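Local coordinates for protein tryptophan halogenase superfamily (Brevundimonas sp. BAL3, PDB 6FRL) that catalyses flavin-dependent halogenation, preferring bromination over chlorination, at residues 22-27 and 175-180; 79-84 and 282-287; 191-196 and 206-211; 271-276 and 289-294; 396-401 and 419-424. All coordinates share one frame; numbering follows the deposited sequence.

Interaction 1 (22-27 and 175-180); sequences AGWMTA and HLRAYA
The indole of Trp24 lies against the aliphatic part of Arg177, whose CB, CG and CD run along one face of the ring, while the methyl of Ala180 meets it at the edge, near the ring plane, with CB 4.0 Å from Trp24 CZ3. Arg177 CG stands 3.8 Å from the centroid of the six-membered ring and 10° off its normal, a CH-pi contact. With CG anti to the backbone N (chi1 169°) and the chain extended as far as NE, the arginine follows the indole and carries its charge past it to a salt bridge with Glu181; the indole NE1 is hydrogen-bonded to Glu45. Helix 20-33, which carries Trp24, follows strand 13-17 in a strand-turn-helix whose GxGxxG-like pattern runs on to Gly23 in the first turn of the helix, consistent with the Rossmann-type dinucleotide fold of flavoenzymes. Helix 169-182 packs across it, the axes of segments 22-27 and 175-180 approaching to 8.5 Å at 35°. Small residues suit the place where the helices come together, and Ala27 CB and Ala180 CB are 4.0 Å apart. An alanine at Trp24 would probably open a gap beside the methylenes of Arg177, which would lose the ring face they lie on, and leave Glu45 without its N-H partner. Leu176 CD1 lies 3.4 Å from CG of Met25, a side chain that also touches Ile358 of helix 354-367.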
# COMPACT_ATOMS: atom_id res chain seq x y z
N ALA B 22 -2.34 -18.46 20.54
CA ALA B 22 -2.32 -17.00 20.63
C ALA B 22 -1.38 -16.59 21.73
O ALA B 22 -0.54 -15.71 21.51
CB ALA B 22 -3.71 -16.44 20.88
N GLY B 23 -1.48 -17.26 22.90
CA GLY B 23 -0.65 -16.92 24.05
C GLY B 23 0.84 -17.18 23.87
O GLY B 23 1.67 -16.33 24.20
N TRP B 24 1.17 -18.34 23.35
CA TRP B 24 2.56 -18.69 23.22
C TRP B 24 3.22 -18.10 21.98
O TRP B 24 4.41 -17.85 22.04
CB TRP B 24 2.78 -20.21 23.33
CG TRP B 24 2.58 -20.66 24.73
CD1 TRP B 24 1.58 -21.44 25.18
CD2 TRP B 24 3.37 -20.32 25.86
NE1 TRP B 24 1.69 -21.64 26.54
CE2 TRP B 24 2.79 -20.96 26.98
CE3 TRP B 24 4.51 -19.54 26.05
CZ2 TRP B 24 3.31 -20.86 28.27
CZ3 TRP B 24 5.04 -19.43 27.34
CH2 TRP B 24 4.43 -20.09 28.43
N MET B 25 2.48 -17.83 20.89
CA MET B 25 3.03 -17.00 19.80
C MET B 25 3.38 -15.60 20.31
O MET B 25 4.47 -15.09 20.05
CB MET B 25 2.11 -16.89 18.58
CG MET B 25 2.09 -18.14 17.70
SD MET B 25 0.73 -18.09 16.51
CE MET B 25 1.31 -16.85 15.33
N THR B 26 2.45 -14.97 21.04
CA THR B 26 2.71 -13.66 21.64
C THR B 26 3.97 -13.65 22.57
O THR B 26 4.86 -12.81 22.43
CB THR B 26 1.45 -13.16 22.39
OG1 THR B 26 0.33 -13.12 21.48
CG2 THR B 26 1.67 -11.78 22.95
N ALA B 27 4.04 -14.62 23.49
CA ALA B 27 5.16 -14.74 24.42
C ALA B 27 6.48 -14.89 23.69
O ALA B 27 7.46 -14.18 24.01
CB ALA B 27 4.96 -15.93 25.37
N HIS B 175 6.18 -26.05 21.15
CA HIS B 175 7.49 -25.61 20.65
C HIS B 175 7.79 -24.12 21.00
O HIS B 175 8.87 -23.77 21.48
CB HIS B 175 7.51 -25.86 19.13
CG HIS B 175 8.86 -25.78 18.49
ND1 HIS B 175 9.73 -26.84 18.46
CD2 HIS B 175 9.45 -24.78 17.79
CE1 HIS B 175 10.82 -26.51 17.78
NE2 HIS B 175 10.67 -25.26 17.37
N LEU B 176 6.81 -23.26 20.83
CA LEU B 176 6.99 -21.84 21.15
C LEU B 176 7.10 -21.58 22.64
O LEU B 176 7.87 -20.69 23.05
CB LEU B 176 5.88 -20.99 20.54
CG LEU B 176 5.81 -21.11 19.00
CD1 LEU B 176 4.52 -20.44 18.46
CD2 LEU B 176 7.05 -20.56 18.34
N ARG B 177 6.35 -22.34 23.45
CA ARG B 177 6.48 -22.31 24.93
C ARG B 177 7.90 -22.60 25.40
O ARG B 177 8.44 -21.88 26.24
CB ARG B 177 5.53 -23.30 25.59
CG ARG B 177 5.81 -23.49 27.08
CD ARG B 177 4.82 -24.41 27.77
NE ARG B 177 5.35 -24.78 29.09
CZ ARG B 177 4.81 -25.70 29.91
NH1 ARG B 177 3.73 -26.38 29.56
NH2 ARG B 177 5.36 -25.92 31.10
N ALA B 178 8.51 -23.66 24.89
CA ALA B 178 9.89 -23.99 25.24
C ALA B 178 10.83 -22.87 24.77
O ALA B 178 11.76 -22.52 25.51
CB ALA B 178 10.28 -25.33 24.66
N TYR B 179 10.58 -22.29 23.59
CA TYR B 179 11.34 -21.12 23.13
C TYR B 179 11.19 -19.92 24.04
O TYR B 179 12.17 -19.23 24.32
CB TYR B 179 10.91 -20.71 21.70
CG TYR B 179 11.63 -19.52 21.10
CD1 TYR B 179 11.22 -18.22 21.35
CD2 TYR B 179 12.71 -19.72 20.25
CE1 TYR B 179 11.88 -17.13 20.79
CE2 TYR B 179 13.39 -18.64 19.68
CZ TYR B 179 12.97 -17.34 19.95
OH TYR B 179 13.61 -16.28 19.37
N ALA B 180 9.98 -19.64 24.48
CA ALA B 180 9.72 -18.46 25.27
C ALA B 180 10.34 -18.57 26.68
O ALA B 180 10.98 -17.59 27.17
CB ALA B 180 8.23 -18.18 25.35

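Interaction 2 (79-84 and 282-287); sequences ATQATC and PLRHRA
Thr83 and Arg284 hold the tightly packed side of this contact, where the chain leaving helix 73-79 meets the turn between strands 276-282 and 286-293. The turn is closed by its own backbone, Leu283 N bonding to Arg286 O, and its next N-H points outward: Arg284 N donates to Gln81 O at 3.1 Å in a fairly straight bond (165°). Thr83 suits its place because each branch has work to do. With OG1 between the backbone N and the carbonyl carbon (chi1 67°), the hydroxyl donates to Pro282 O at 2.8 Å and also bonds His166, while the methyl CG2 packs 3.5 Å from Arg284 N. The side chain of Arg284, bent at chi3, brings its guanidinium back against the backbone of Gln81 and Ala82. Its NH1 makes a weak, bent bond to Ala82 O (2.7 Å), lying near the guanidinium plane, and the carbon of the Gln81 carbonyl group lies over one face.

The side toward His285 is looser and wetter. There a water accepts from both Gln81 NE2, at 2.6 Å, and His285 N, at 2.7 Å, bridging the amide and the turn backbone, while NE2 also touches His285 CD2 at 3.4 Å. The imidazole of the exposed His285 lies obliquely to the amide, and CG of Gln81 rests 3.7 Å from NH1 of Arg286, at the guanidinium edge; that arginine's NH2 goes on to Asp168.

Arg284 also bonds the carbonyls of Met77 and Arg78 at the end of helix 73-79 and pairs with Asp505, so its buried positive charge is likely to be stabilised by both the carboxylate and the helix end.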
# COMPACT_ATOMS: atom_id res chain seq x y z
N ALA B 79 8.83 -30.97 14.37
CA ALA B 79 8.27 -30.92 15.73
C ALA B 79 6.74 -30.83 15.72
O ALA B 79 6.10 -31.18 16.73
CB ALA B 79 8.89 -29.77 16.53
N THR B 80 6.15 -30.40 14.60
CA THR B 80 4.70 -30.16 14.55
C THR B 80 3.91 -31.15 13.64
O THR B 80 2.71 -30.90 13.35
CB THR B 80 4.41 -28.71 14.14
OG1 THR B 80 5.03 -28.41 12.88
CG2 THR B 80 4.91 -27.75 15.21
N GLN B 81 4.56 -32.26 13.24
CA GLN B 81 3.94 -33.27 12.37
C GLN B 81 3.46 -32.64 11.04
O GLN B 81 2.53 -33.13 10.40
CB GLN B 81 2.78 -34.02 13.08
CG GLN B 81 3.19 -34.97 14.21
CD GLN B 81 4.08 -36.13 13.74
OE1 GLN B 81 5.22 -36.26 14.18
NE2 GLN B 81 3.58 -36.96 12.81
N ALA B 82 4.14 -31.59 10.62
CA ALA B 82 3.68 -30.74 9.54
C ALA B 82 3.94 -31.32 8.17
O ALA B 82 4.84 -32.15 8.00
CB ALA B 82 4.37 -29.38 9.60
N THR B 83 3.16 -30.83 7.21
CA THR B 83 3.41 -31.05 5.78
C THR B 83 3.34 -29.70 5.04
O THR B 83 2.89 -28.69 5.59
CB THR B 83 2.34 -31.97 5.17
OG1 THR B 83 1.07 -31.31 5.18
CG2 THR B 83 2.22 -33.27 5.95
N CYS B 84 3.76 -29.72 3.79
CA CYS B 84 3.74 -28.53 2.93
C CYS B 84 2.33 -28.16 2.47
O CYS B 84 1.50 -29.04 2.23
CB CYS B 84 4.61 -28.76 1.69
SG CYS B 84 6.30 -29.26 2.07
N PRO B 282 -4.16 -32.12 5.85
CA PRO B 282 -3.31 -33.28 6.03
C PRO B 282 -2.05 -32.99 6.86
O PRO B 282 -1.28 -32.08 6.53
CB PRO B 282 -2.93 -33.63 4.60
CG PRO B 282 -3.04 -32.37 3.82
CD PRO B 282 -3.96 -31.45 4.54
N LEU B 283 -1.86 -33.76 7.94
CA LEU B 283 -0.56 -33.86 8.63
C LEU B 283 0.15 -35.10 8.13
O LEU B 283 -0.39 -35.82 7.28
CB LEU B 283 -0.76 -33.89 10.16
CG LEU B 283 -1.57 -32.70 10.74
CD1 LEU B 283 -1.67 -32.76 12.25
CD2 LEU B 283 -0.99 -31.37 10.31
N ARG B 284 1.37 -35.34 8.62
CA ARG B 284 2.20 -36.48 8.14
C ARG B 284 1.58 -37.86 8.29
O ARG B 284 1.66 -38.64 7.35
CB ARG B 284 3.61 -36.47 8.76
CG ARG B 284 4.59 -35.61 7.98
CD ARG B 284 6.04 -36.00 8.18
NE ARG B 284 6.47 -35.90 9.58
CZ ARG B 284 6.67 -34.76 10.26
NH1 ARG B 284 6.48 -33.55 9.70
NH2 ARG B 284 7.06 -34.84 11.54
N HIS B 285 1.00 -38.15 9.46
CA HIS B 285 0.31 -39.46 9.72
C HIS B 285 -1.16 -39.29 10.18
O HIS B 285 -1.85 -40.27 10.47
CB HIS B 285 1.08 -40.30 10.77
CG HIS B 285 2.56 -40.41 10.53
ND1 HIS B 285 3.10 -41.07 9.45
CD2 HIS B 285 3.61 -39.95 11.25
CE1 HIS B 285 4.42 -41.00 9.50
NE2 HIS B 285 4.76 -40.32 10.59
N ARG B 286 -1.64 -38.06 10.24
CA ARG B 286 -2.98 -37.75 10.76
C ARG B 286 -3.57 -36.61 9.93
O ARG B 286 -2.87 -35.99 9.12
CB ARG B 286 -2.90 -37.33 12.23
CG ARG B 286 -2.59 -38.46 13.22
CD ARG B 286 -1.90 -37.96 14.51
NE ARG B 286 -2.39 -36.63 14.96
CZ ARG B 286 -1.65 -35.55 15.26
NH1 ARG B 286 -0.30 -35.55 15.19
NH2 ARG B 286 -2.27 -34.44 15.62
N ALA B 287 -4.86 -36.35 10.10
CA ALA B 287 -5.45 -35.21 9.42
C ALA B 287 -6.53 -34.55 10.25
O ALA B 287 -7.21 -35.21 11.04
CB ALA B 287 -5.97 -35.62 8.06
O HOH W 1 1.14 -36.90 11.90

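Interaction 3 (191-196 and 206-211); sequences RIRSVE and ALTLDD
Thr208 O accepts two backbone N-H groups, from Arg193 N at 2.8 Å and from Ser194 N at 3.2 Å, the second on a lone pair. Two residues facing one make a classic beta bulge, and Arg193 adopts near-helical backbone angles to fit it. Beyond the bulge the antiparallel pairing is regular, Thr208 N returning a nearly straight bond (174°) to Ser194 O and Glu196 N reaching Ala206 O; on the other side Asp210 N bonds to Arg191 O.

Because the bulge turns Arg193 toward the partner strand, its side chain, bent at chi3, folds over the end of residues 206-211. NH2 donates to Asp210 O at 2.7 Å, from well above the carbonyl plane, while Leu209 O lies over one face of the guanidinium.

Val195 and Leu207 share the face of the hairpin opposite Ser194 and Thr208, Val195 CG2 approaching Leu207 CD2 at 4.3 Å, and Ile192 packs on Leu207, with CD1 to CD1 at 3.9 Å. The next shell sets them in place: Ile192 and Leu207 rest on Val17 and Val44, on parallel strands 13-17 and 40-45 of the neighbouring mixed sheet, and helix 229-234 touches Ile192 and Val195. A third strand, 214-216, pairs with Leu207.

The exposed charged side chains are less firmly held. Arg191 NE and Asp210 OD2 are 4.5 Å apart with no N-H aimed at the oxygen, so their attraction is probably electrostatic alone and softened by solvent, whereas Arg193 gives one N-H of NH2 to a neutral carbonyl.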
# COMPACT_ATOMS: atom_id res chain seq x y z
N ARG B 191 -5.98 -21.44 37.60
CA ARG B 191 -7.25 -20.80 37.23
C ARG B 191 -7.32 -19.37 37.80
O ARG B 191 -6.77 -19.10 38.86
CB ARG B 191 -8.44 -21.60 37.74
CG ARG B 191 -8.63 -22.96 37.12
CD ARG B 191 -9.94 -23.60 37.57
NE ARG B 191 -9.93 -25.06 37.38
CZ ARG B 191 -10.99 -25.87 37.36
NH1 ARG B 191 -12.24 -25.39 37.50
NH2 ARG B 191 -10.82 -27.18 37.19
N ILE B 192 -8.00 -18.48 37.09
CA ILE B 192 -8.12 -17.08 37.50
C ILE B 192 -9.50 -16.94 38.13
O ILE B 192 -10.49 -17.34 37.50
CB ILE B 192 -7.97 -16.14 36.28
CG1 ILE B 192 -6.55 -16.29 35.66
CG2 ILE B 192 -8.17 -14.67 36.66
CD1 ILE B 192 -6.46 -15.92 34.20
N ARG B 193 -9.55 -16.43 39.36
CA ARG B 193 -10.83 -16.22 40.08
C ARG B 193 -11.49 -14.91 39.65
O ARG B 193 -12.70 -14.86 39.45
CB ARG B 193 -10.61 -16.18 41.60
CG ARG B 193 -11.88 -16.16 42.46
CD ARG B 193 -11.57 -15.71 43.90
NE ARG B 193 -10.66 -16.63 44.62
CZ ARG B 193 -9.78 -16.27 45.56
NH1 ARG B 193 -9.63 -15.01 45.97
NH2 ARG B 193 -9.03 -17.21 46.13
N SER B 194 -10.68 -13.86 39.53
CA SER B 194 -11.14 -12.51 39.24
C SER B 194 -10.07 -11.59 38.61
O SER B 194 -8.86 -11.79 38.77
CB SER B 194 -11.64 -11.84 40.53
OG SER B 194 -10.59 -11.63 41.47
N VAL B 195 -10.56 -10.55 37.94
CA VAL B 195 -9.75 -9.46 37.43
C VAL B 195 -10.02 -8.21 38.26
O VAL B 195 -11.17 -7.83 38.42
CB VAL B 195 -10.10 -9.16 35.95
CG1 VAL B 195 -9.13 -8.14 35.37
CG2 VAL B 195 -10.03 -10.44 35.14
N GLU B 196 -8.97 -7.57 38.74
CA GLU B 196 -9.03 -6.41 39.60
C GLU B 196 -8.65 -5.14 38.83
O GLU B 196 -7.60 -5.09 38.17
CB GLU B 196 -8.08 -6.55 40.80
CG GLU B 196 -8.00 -7.94 41.46
CD GLU B 196 -9.33 -8.52 41.86
OE1 GLU B 196 -10.24 -7.73 42.21
OE2 GLU B 196 -9.48 -9.77 41.83
N ALA B 206 -4.43 -6.20 38.30
CA ALA B 206 -3.89 -7.54 38.56
C ALA B 206 -4.90 -8.63 38.37
O ALA B 206 -6.10 -8.35 38.39
CB ALA B 206 -3.35 -7.63 39.98
N LEU B 207 -4.42 -9.86 38.18
CA LEU B 207 -5.27 -11.04 38.22
C LEU B 207 -5.22 -11.65 39.62
O LEU B 207 -4.16 -11.69 40.24
CB LEU B 207 -4.79 -12.11 37.24
CG LEU B 207 -4.52 -11.75 35.80
CD1 LEU B 207 -4.02 -12.99 35.07
CD2 LEU B 207 -5.77 -11.24 35.14
N THR B 208 -6.37 -12.13 40.10
CA THR B 208 -6.45 -12.85 41.37
C THR B 208 -6.66 -14.32 41.05
O THR B 208 -7.67 -14.69 40.43
CB THR B 208 -7.57 -12.30 42.29
OG1 THR B 208 -7.22 -10.97 42.75
CG2 THR B 208 -7.81 -13.21 43.51
N LEU B 209 -5.72 -15.15 41.49
CA LEU B 209 -5.79 -16.60 41.21
C LEU B 209 -6.73 -17.31 42.19
O LEU B 209 -7.13 -16.72 43.19
CB LEU B 209 -4.38 -17.20 41.27
CG LEU B 209 -3.30 -16.49 40.45
CD1 LEU B 209 -1.99 -17.27 40.44
CD2 LEU B 209 -3.77 -16.26 39.01
N ASP B 210 -7.08 -18.56 41.88
CA ASP B 210 -7.85 -19.45 42.80
C ASP B 210 -7.23 -19.58 44.19
O ASP B 210 -7.95 -19.54 45.17
CB ASP B 210 -8.03 -20.88 42.22
CG ASP B 210 -9.38 -21.09 41.54
OD1 ASP B 210 -10.34 -20.34 41.78
OD2 ASP B 210 -9.49 -22.07 40.78
N ASP B 211 -5.91 -19.71 44.27
CA ASP B 211 -5.20 -19.74 45.56
C ASP B 211 -5.02 -18.37 46.26
O ASP B 211 -4.46 -18.32 47.36
CB ASP B 211 -3.87 -20.54 45.46
CG ASP B 211 -2.79 -19.87 44.62
OD1 ASP B 211 -2.77 -18.63 44.51
OD2 ASP B 211 -1.94 -20.60 44.07

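Interaction 4 (271-276 and 289-294); sequences TARSAG and NGLVFS
Ala275 and Ser294 supply the hydrogen bond between these segments. Ser294 N donates to Ala275 O at 3.0 Å, lying almost exactly on the extension of the C=O bond. The same oxygen touches Phe293 CB at 3.3 Å, while the phenylalanine ring leads away. Within residues 271-276 a second backbone bond, Arg273 N to Gly276 O, closes the tight turn that presents Ala275 to its partner.

A weaker polar contact comes from carbon: Gly276 CA sits 3.1 Å from Val292 O as a CA-H...O contact. Gly276 and Phe293 form an antiparallel non-hydrogen-bonded pair with CA atoms only 4.1 Å apart. Glycine suits this place, since a CB would fall 1.9 Å from Val292 O and collide with it, and the backbone takes up angles (phi 148°) that a residue with a side chain rarely adopts.

Apolar contact is lighter. Leu291, its CG anti to the backbone N (chi1 -165°), extends CD1 to 3.8 Å from CG of Arg273, the two chains crossing at about a right angle. Only the aliphatic part of the arginine is used; its guanidinium lies over CG2 of Thr271 and bonds to Gln278.

Gly276 opens strand 276-282, directly beside strand 286-293, so its pairing with Phe293 joins adjacent strands, whereas Arg273, on strand 268-273, meets Leu291 from two places along the sheet. Helix 410-417 packs Phe411 against Ala275 and Ser294, and helix 300-307 receives Leu291 and Phe293.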
# COMPACT_ATOMS: atom_id res chain seq x y z
N THR B 271 -14.36 -28.79 0.43
CA THR B 271 -15.41 -29.43 -0.36
C THR B 271 -16.80 -28.90 0.04
O THR B 271 -17.24 -29.07 1.19
CB THR B 271 -15.38 -30.97 -0.18
OG1 THR B 271 -14.10 -31.47 -0.57
CG2 THR B 271 -16.47 -31.65 -1.03
N ALA B 272 -17.47 -28.23 -0.90
CA ALA B 272 -18.83 -27.74 -0.64
C ALA B 272 -19.81 -28.92 -0.50
O ALA B 272 -19.77 -29.86 -1.30
CB ALA B 272 -19.29 -26.81 -1.74
N ARG B 273 -20.69 -28.83 0.50
CA ARG B 273 -21.75 -29.83 0.73
C ARG B 273 -23.11 -29.12 0.68
O ARG B 273 -23.19 -27.99 0.19
CB ARG B 273 -21.52 -30.59 2.07
CG ARG B 273 -20.16 -31.27 2.23
CD ARG B 273 -19.96 -32.40 1.26
NE ARG B 273 -18.79 -33.21 1.61
CZ ARG B 273 -18.19 -34.08 0.79
NH1 ARG B 273 -18.64 -34.29 -0.45
NH2 ARG B 273 -17.15 -34.79 1.21
N SER B 274 -24.17 -29.77 1.17
CA SER B 274 -25.56 -29.27 1.01
C SER B 274 -25.85 -27.95 1.69
O SER B 274 -26.68 -27.19 1.19
CB SER B 274 -26.60 -30.33 1.50
OG SER B 274 -26.75 -30.35 2.91
N ALA B 275 -25.19 -27.67 2.82
CA ALA B 275 -25.49 -26.44 3.58
C ALA B 275 -24.30 -25.88 4.34
O ALA B 275 -24.44 -25.46 5.50
CB ALA B 275 -26.69 -26.64 4.51
N GLY B 276 -23.17 -25.84 3.64
CA GLY B 276 -21.87 -25.45 4.20
C GLY B 276 -20.76 -26.19 3.49
O GLY B 276 -20.89 -26.54 2.32
N ASN B 289 -10.14 -32.82 10.10
CA ASN B 289 -11.36 -32.86 9.30
C ASN B 289 -12.42 -32.00 9.97
O ASN B 289 -12.41 -31.87 11.19
CB ASN B 289 -11.94 -34.26 9.18
CG ASN B 289 -10.93 -35.29 8.76
OD1 ASN B 289 -10.96 -35.77 7.61
ND2 ASN B 289 -10.04 -35.67 9.69
N GLY B 290 -13.33 -31.45 9.18
CA GLY B 290 -14.50 -30.77 9.73
C GLY B 290 -15.57 -30.37 8.72
O GLY B 290 -15.36 -30.42 7.52
N LEU B 291 -16.73 -30.01 9.23
CA LEU B 291 -17.81 -29.47 8.45
C LEU B 291 -18.25 -28.18 9.13
O LEU B 291 -18.57 -28.18 10.33
CB LEU B 291 -18.99 -30.45 8.37
CG LEU B 291 -20.03 -30.12 7.28
CD1 LEU B 291 -19.69 -30.84 5.99
CD2 LEU B 291 -21.46 -30.45 7.71
N VAL B 292 -18.24 -27.10 8.35
CA VAL B 292 -18.86 -25.81 8.73
C VAL B 292 -20.24 -25.75 8.06
O VAL B 292 -20.34 -26.06 6.88
CB VAL B 292 -18.01 -24.63 8.21
CG1 VAL B 292 -18.73 -23.29 8.42
CG2 VAL B 292 -16.63 -24.66 8.86
N PHE B 293 -21.29 -25.34 8.77
CA PHE B 293 -22.64 -25.41 8.20
C PHE B 293 -23.67 -24.50 8.89
O PHE B 293 -23.42 -23.96 9.97
CB PHE B 293 -23.13 -26.86 8.22
CG PHE B 293 -23.31 -27.41 9.61
CD1 PHE B 293 -22.22 -27.92 10.32
CD2 PHE B 293 -24.56 -27.38 10.23
CE1 PHE B 293 -22.39 -28.40 11.60
CE2 PHE B 293 -24.74 -27.86 11.52
CZ PHE B 293 -23.65 -28.38 12.20
N SER B 294 -24.84 -24.37 8.24
CA SER B 294 -26.01 -23.61 8.80
C SER B 294 -26.98 -24.54 9.55
O SER B 294 -27.62 -25.37 8.93
CB SER B 294 -26.77 -22.89 7.68
OG SER B 294 -27.95 -22.24 8.16

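Interaction 5 (396-401 and 419-424); sequences FIILHY and PVPETL
Ile398 reaches from its helix into a cleft formed by Val420, Pro421 and Leu424. Its CB already lies 3.9 Å from Leu424 CD2, and the branch methyl CG2 presses closer to the same carbon, at 3.4 Å. CG2 also meets Val420 CG1 at 3.8 Å, the two side chains sliding past each other in opposite directions. The other branch leaves with CG1 anti to the carbonyl carbon (chi1 -72°), which carries the tip, CD1, away from CG2 and end-on to the ring of Pro421, 3.7 Å from CD and 4.0 Å from CG. A beta-branched residue suits this place because its two arms touch different neighbours. Helix 376-402 here packs against the start of helix 422-434, the chain between them running through helix 410-417. Pro421 stands at the N-cap of the later helix, where a proline's missing N-H costs no helical bond, and its rigid ring gives the isoleucine tip a firm apolar surface. An alanine at Ile398 would probably open a gap against Pro421 and Val420 and leave CD2 of Leu424 without its closest partner. The next residue, Leu399, adds to the seam: its CD1 meets Leu424 CD1 at 4.1 Å, the leucine chains crossing at a slant. Leu399 is backed by Trp450 and Ile453 of helix 447-456, and Thr423 OG1 bonds to Asp395 on the long helix.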
# COMPACT_ATOMS: atom_id res chain seq x y z
N PHE B 396 -13.42 -10.99 1.61
CA PHE B 396 -12.88 -12.09 0.82
C PHE B 396 -13.64 -13.38 1.06
O PHE B 396 -13.96 -14.09 0.10
CB PHE B 396 -11.37 -12.26 1.08
CG PHE B 396 -10.67 -13.21 0.14
CD1 PHE B 396 -10.68 -12.97 -1.23
CD2 PHE B 396 -9.95 -14.30 0.62
CE1 PHE B 396 -10.01 -13.83 -2.12
CE2 PHE B 396 -9.28 -15.16 -0.25
CZ PHE B 396 -9.32 -14.92 -1.63
N ILE B 397 -13.93 -13.69 2.34
CA ILE B 397 -14.70 -14.91 2.68
C ILE B 397 -16.12 -14.88 2.06
O ILE B 397 -16.56 -15.82 1.42
CB ILE B 397 -14.75 -15.17 4.21
CG1 ILE B 397 -13.34 -15.56 4.68
CG2 ILE B 397 -15.75 -16.27 4.55
CD1 ILE B 397 -13.10 -15.47 6.17
N ILE B 398 -16.82 -13.76 2.25
CA ILE B 398 -18.15 -13.56 1.66
C ILE B 398 -18.20 -13.89 0.15
O ILE B 398 -19.10 -14.62 -0.31
CB ILE B 398 -18.62 -12.11 1.91
CG1 ILE B 398 -18.99 -11.94 3.38
CG2 ILE B 398 -19.84 -11.78 1.03
CD1 ILE B 398 -19.18 -10.51 3.81
N LEU B 399 -17.23 -13.35 -0.60
CA LEU B 399 -17.16 -13.54 -2.06
C LEU B 399 -17.32 -14.99 -2.48
O LEU B 399 -17.97 -15.25 -3.50
CB LEU B 399 -15.84 -12.98 -2.64
CG LEU B 399 -15.74 -12.96 -4.17
CD1 LEU B 399 -16.77 -12.04 -4.78
CD2 LEU B 399 -14.36 -12.58 -4.65
N HIS B 400 -16.71 -15.92 -1.72
CA HIS B 400 -16.73 -17.34 -2.05
C HIS B 400 -18.20 -17.87 -2.10
O HIS B 400 -18.60 -18.66 -3.00
CB HIS B 400 -15.93 -18.16 -1.03
CG HIS B 400 -14.43 -17.94 -1.05
ND1 HIS B 400 -13.84 -16.77 -0.63
CD2 HIS B 400 -13.41 -18.80 -1.33
CE1 HIS B 400 -12.52 -16.90 -0.68
NE2 HIS B 400 -12.23 -18.12 -1.10
N TYR B 401 -19.00 -17.44 -1.14
CA TYR B 401 -20.41 -17.82 -1.09
C TYR B 401 -21.23 -17.08 -2.17
O TYR B 401 -22.04 -17.68 -2.86
CB TYR B 401 -21.01 -17.50 0.29
CG TYR B 401 -20.51 -18.34 1.44
CD1 TYR B 401 -20.94 -19.67 1.60
CD2 TYR B 401 -19.64 -17.81 2.41
CE1 TYR B 401 -20.48 -20.45 2.66
CE2 TYR B 401 -19.19 -18.59 3.48
CZ TYR B 401 -19.61 -19.89 3.60
OH TYR B 401 -19.22 -20.68 4.65
N PRO B 419 -27.60 -9.98 0.22
CA PRO B 419 -26.84 -8.72 0.17
C PRO B 419 -25.42 -8.86 0.79
O PRO B 419 -25.19 -9.74 1.60
CB PRO B 419 -27.72 -7.72 0.92
CG PRO B 419 -28.61 -8.54 1.77
CD PRO B 419 -28.68 -9.93 1.21
N VAL B 420 -24.50 -8.01 0.34
CA VAL B 420 -23.11 -8.06 0.75
C VAL B 420 -22.64 -6.65 1.00
O VAL B 420 -23.19 -5.70 0.45
CB VAL B 420 -22.19 -8.76 -0.32
CG1 VAL B 420 -22.76 -10.09 -0.77
CG2 VAL B 420 -21.96 -7.90 -1.55
N PRO B 421 -21.62 -6.48 1.84
CA PRO B 421 -21.17 -5.14 2.11
C PRO B 421 -20.88 -4.35 0.83
O PRO B 421 -20.48 -4.93 -0.18
CB PRO B 421 -19.89 -5.36 2.93
CG PRO B 421 -20.12 -6.67 3.61
CD PRO B 421 -20.84 -7.49 2.58
N GLU B 422 -21.11 -3.03 0.89
CA GLU B 422 -20.79 -2.09 -0.19
C GLU B 422 -19.33 -2.15 -0.64
O GLU B 422 -19.04 -1.99 -1.83
CB GLU B 422 -21.17 -0.64 0.22
CG GLU B 422 -20.36 0.48 -0.47
CD GLU B 422 -21.14 1.79 -0.68
OE1 GLU B 422 -21.91 2.20 0.23
OE2 GLU B 422 -20.97 2.39 -1.77
N THR B 423 -18.40 -2.34 0.29
CA THR B 423 -16.97 -2.51 -0.06
C THR B 423 -16.73 -3.66 -1.08
O THR B 423 -15.93 -3.50 -2.02
CB THR B 423 -16.13 -2.78 1.20
OG1 THR B 423 -16.84 -3.68 2.04
CG2 THR B 423 -15.91 -1.49 1.98
N LEU B 424 -17.45 -4.77 -0.91
CA LEU B 424 -17.42 -5.90 -1.82
C LEU B 424 -18.22 -5.67 -3.12
O LEU B 424 -17.83 -6.21 -4.18
CB LEU B 424 -17.94 -7.15 -1.13
CG LEU B 424 -17.85 -8.45 -1.94
CD1 LEU B 424 -16.41 -8.73 -2.39
CD2 LEU B 424 -18.38 -9.59 -1.09

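From the N terminus, helix 20-33 waits until 175-180 to close interaction 1, and 79-84 opens interaction 2 inside that loop. Interaction 2 closes only at 282-287, so the two cross; they also touch, His175 packing on Ala79. Interaction 3, a local hairpin, nests inside the loop of interaction 2, about 12 Å from interaction 1 between nearest atoms. Interaction 4 opens at 271-276 and closes at 289-294, crossing interaction 2 and sharing strand 286-293 with it. Interaction 5 follows in series among the later helices, about 5 Å from interaction 4 between nearest atoms, without touching. Together they run from the Rossmann-like region through the seven-stranded sheet to the later helices.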